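Local coordinates for conserved domain protein (Bacillus anthracis, PDB 3FBQ), which is of unknown function but has a largely beta-strand chain whose copies join strands across the interface in the crystal, at the interface of chains A and B. Coordinates in Å, arbitrary orientation; residue numbers count along the deposited sequence, not the author numbering. Chains: chain A/B, Conserved domain protein.

Contact 1: the interface of chains A and B. Residues chain A 216-218; chain B 34-36.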
loop_
_atom_site.group_PDB
_atom_site.type_symbol
_atom_site.label_atom_id
_atom_site.label_comp_id
_atom_site.label_asym_id
_atom_site.label_seq_id
_atom_site.Cartn_x
_atom_site.Cartn_y
_atom_site.Cartn_z
ATOM N N GLY A 216 -7.162 20.382 -0.241
ATOM C CA GLY A 216 -6.710 21.486 0.593
ATOM C C GLY A 216 -5.586 21.130 1.551
ATOM O O GLY A 216 -5.305 19.956 1.822
ATOM N N SER A 217 -4.971 22.174 2.094
ATOM C CA SER A 217 -3.775 22.122 2.885
ATOM C C SER A 217 -3.795 23.278 3.885
ATOM O O SER A 217 -4.298 24.355 3.565
ATOM C CB SER A 217 -2.606 22.377 1.973
ATOM O OG SER A 217 -2.152 21.174 1.445
ATOM N N GLY A 218 -3.176 23.071 5.050
ATOM C CA GLY A 218 -3.086 24.070 6.091
ATOM C C GLY A 218 -2.132 23.619 7.174
ATOM O O GLY A 218 -1.878 22.421 7.334
ATOM N N THR B 34 -3.045 20.026 8.495
ATOM C CA THR B 34 -4.126 19.278 7.831
ATOM C C THR B 34 -3.936 19.060 6.329
ATOM O O THR B 34 -3.401 19.913 5.656
ATOM C CB THR B 34 -5.492 19.990 7.998
ATOM O OG1 THR B 34 -5.623 20.414 9.357
ATOM C CG2 THR B 34 -6.606 19.057 7.734
ATOM N N ARG B 35 -4.394 17.905 5.852
ATOM C CA ARG B 35 -4.528 17.554 4.453
ATOM C C ARG B 35 -5.937 17.074 4.143
ATOM O O ARG B 35 -6.492 16.275 4.884
ATOM C CB ARG B 35 -3.540 16.443 4.089
ATOM C CG ARG B 35 -2.334 16.934 3.273
ATOM C CD ARG B 35 -1.830 18.239 3.829
ATOM N NE ARG B 35 -0.382 18.298 3.874
ATOM C CZ ARG B 35 0.322 19.208 4.537
ATOM N NH1 ARG B 35 -0.268 20.162 5.263
ATOM N NH2 ARG B 35 1.636 19.144 4.458
ATOM N N GLU B 36 -6.535 17.570 3.059
ATOM C CA GLU B 36 -7.883 17.120 2.694
ATOM C C GLU B 36 -8.208 16.791 1.235
ATOM O O GLU B 36 -8.213 17.683 0.412
ATOM C CB GLU B 36 -8.908 18.125 3.179
ATOM C CG GLU B 36 -10.187 17.396 3.429
ATOM C CD GLU B 36 -11.302 18.274 3.784
ATOM O OE1 GLU B 36 -12.395 18.018 3.233
ATOM O OE2 GLU B 36 -11.100 19.205 4.601
#
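A:Ser217 and B:Arg35 face each other as the middle pair of an antiparallel bridge between strand 211-218 of chain A and strand 29-37 of chain B. They are its non-hydrogen-bonded pair; their side chains lie on the same side of the joint, and the serine OG meets the arginine chain alongside, 3.8 Å from the methylene CD of B:Arg35. That chain is bent at chi2 (42°) and again at chi3, which turns the guanidinium back along its own strand toward B:Thr34. There NH1 donates to B:Thr34 O at 3.2 Å, nearly straight (168° at H), from well above the carbonyl plane. The backbone N of A:Gly218 reaches the same oxygen B:Thr34 O, also at 3.2 Å, but from the opposite face, so two donors grip this carbonyl, one from each chain. The return pairing, B:Thr34 N to A:Gly218 O, is 2.9 Å long. At the other end of the patch, A:Gly216 and B:Glu36 exchange N-to-O bonds in both directions, each 3.0 Å. The two glycines present no side chain against B:Thr34 and B:Glu36, and this patch is therefore chiefly backbone pairing, a short piece of sheet continued between chains, at least in the crystal. Although this stretch of chain A is glycine-rich, its extended, strand-paired geometry gives no sign of a nucleotide-binding loop. In the guanidinium plane, at its edge, A:Gly218 O lies 3.5 Å from NH1 of B:Arg35.

Contact 2: the interface of chains A and B. Residues chain A 71-73, 125; chain B 73, 125, 132, 134.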
loop_
_atom_site.group_PDB
_atom_site.type_symbol
_atom_site.label_atom_id
_atom_site.label_comp_id
_atom_site.label_asym_id
_atom_site.label_seq_id
_atom_site.Cartn_x
_atom_site.Cartn_y
_atom_site.Cartn_z
ATOM N N ILE A 71 -10.006 -2.934 -5.019
ATOM C CA ILE A 71 -9.181 -1.865 -4.467
ATOM C C ILE A 71 -7.755 -1.851 -5.042
ATOM O O ILE A 71 -6.998 -2.831 -4.890
ATOM C CB ILE A 71 -9.081 -2.002 -2.966
ATOM C CG1 ILE A 71 -10.454 -2.046 -2.361
ATOM C CG2 ILE A 71 -8.349 -0.816 -2.375
ATOM C CD1 ILE A 71 -10.413 -1.723 -0.944
ATOM N N ILE A 72 -7.395 -0.766 -5.730
ATOM C CA ILE A 72 -6.037 -0.641 -6.259
ATOM C C ILE A 72 -5.121 -0.352 -5.087
ATOM O O ILE A 72 -5.288 0.720 -4.479
ATOM C CB ILE A 72 -5.812 0.588 -7.203
ATOM C CG1 ILE A 72 -6.698 0.577 -8.462
ATOM C CG2 ILE A 72 -4.339 0.603 -7.645
ATOM C CD1 ILE A 72 -6.492 -0.716 -9.359
ATOM N N LEU A 73 -4.196 -1.267 -4.774
ATOM C CA LEU A 73 -3.094 -1.009 -3.869
ATOM C C LEU A 73 -1.855 -0.460 -4.618
ATOM O O LEU A 73 -1.293 -1.157 -5.504
ATOM C CB LEU A 73 -2.713 -2.287 -3.111
ATOM C CG LEU A 73 -3.780 -2.991 -2.268
ATOM C CD1 LEU A 73 -3.460 -4.387 -1.750
ATOM C CD2 LEU A 73 -4.362 -2.109 -1.162
ATOM N N GLU A 125 -7.015 -5.744 -4.381
ATOM C CA GLU A 125 -7.799 -6.458 -3.395
ATOM C C GLU A 125 -9.120 -6.665 -4.053
ATOM O O GLU A 125 -9.543 -5.838 -4.854
ATOM C CB GLU A 125 -8.086 -5.602 -2.215
ATOM C CG GLU A 125 -7.094 -5.589 -1.165
ATOM C CD GLU A 125 -7.799 -5.334 0.135
ATOM O OE1 GLU A 125 -7.926 -4.154 0.495
ATOM O OE2 GLU A 125 -8.327 -6.276 0.756
ATOM N N LEU B 73 -3.979 2.859 4.242
ATOM C CA LEU B 73 -3.032 2.435 3.231
ATOM C C LEU B 73 -1.948 3.511 2.977
ATOM O O LEU B 73 -2.276 4.650 2.551
ATOM C CB LEU B 73 -3.757 2.115 1.918
ATOM C CG LEU B 73 -4.856 1.048 1.923
ATOM C CD1 LEU B 73 -5.739 0.940 0.686
ATOM C CD2 LEU B 73 -4.367 -0.328 2.377
ATOM N N GLU B 125 -9.186 2.133 3.530
ATOM C CA GLU B 125 -10.113 1.051 3.269
ATOM C C GLU B 125 -11.120 1.157 4.362
ATOM O O GLU B 125 -10.786 1.574 5.466
ATOM C CB GLU B 125 -9.464 -0.270 3.469
ATOM C CG GLU B 125 -8.763 -0.827 2.335
ATOM C CD GLU B 125 -8.829 -2.323 2.439
ATOM O OE1 GLU B 125 -7.914 -2.895 3.051
ATOM O OE2 GLU B 125 -9.828 -2.936 2.019
ATOM N N SER B 132 -12.847 1.365 -0.479
ATOM C CA SER B 132 -11.751 2.193 -0.000
ATOM C C SER B 132 -12.040 3.556 -0.554
ATOM O O SER B 132 -12.810 3.654 -1.500
ATOM C CB SER B 132 -10.416 1.721 -0.524
ATOM O OG SER B 132 -10.474 1.697 -1.944
ATOM N N GLN B 134 -9.919 6.216 -2.342
ATOM C CA GLN B 134 -8.653 6.455 -3.012
ATOM C C GLN B 134 -8.198 7.911 -2.907
ATOM O O GLN B 134 -9.013 8.812 -2.889
ATOM C CB GLN B 134 -8.820 6.070 -4.469
ATOM C CG GLN B 134 -9.091 4.571 -4.646
ATOM C CD GLN B 134 -7.832 3.697 -4.576
ATOM O OE1 GLN B 134 -7.604 2.935 -3.603
ATOM N NE2 GLN B 134 -7.017 3.777 -5.651
#
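A:Glu125 and B:Glu125, the same residue in two copies, reach toward each other tip to tip with their carboxylate planes 88° apart. OE1 of A:Glu125 leads, coming in over one face of the B:Glu125 carboxylate, 2.7 Å from its OE2 and 2.8 Å from its OE1. So close an approach is doubtful as modelled at 2.71 Å resolution, and because it arrives over the face, a hydrogen bond would be poorly placed even if one acid carried a proton. The model does not show how the facing acids are accommodated. CD1 of A:Ile71 lies on that same face toward OE2 of B:Glu125, and 3.8 Å from CG of B:Glu125; the two side chains cross obliquely.

The other flat group, the amide of B:Gln134, is brought toward chain A by a bend at chi2 (-80°). Its OE1 is 3.3 Å from the backbone carbonyl A:Ile72 O, an approach of two acceptors as modelled. NE2 is farther from that oxygen, at 3.7 Å; exchanging the amide O and N, which the resolution may not distinguish, would put a donor nearer.

Between these polar ends lies the apolar part. A:Ile71 has CG1 anti to the carbonyl carbon (chi1 -55°) and CD1 extended beyond it, which carries CD1 to 3.5 Å from CB of B:Ser132. A:Leu73 and B:Leu73 cross at about a right angle, CD2 of the first 3.8 Å from CD1 of the second. The site thus joins strands 71-73 and 114-126 of chain A to strands 71-73, 114-126 and 131-144 of chain B, an association of copies by side-chain packing that may belong only to the crystal.

The C-alpha centres of contact 1 and contact 2 are about 21 Å apart, and they have no residue or strand in common. Both join chain A to chain B, so together they hold the copies at two separated points, which would be expected to limit rocking about either one. Contact 1 pairs different strands of the two copies, while contact 2 brings some equivalent residues together within a patch that is otherwise unlike on its two sides. This agrees with an interface that is not an exact two-fold. The deposited assembly holds three copies, but the structure alone does not show that it forms in solution.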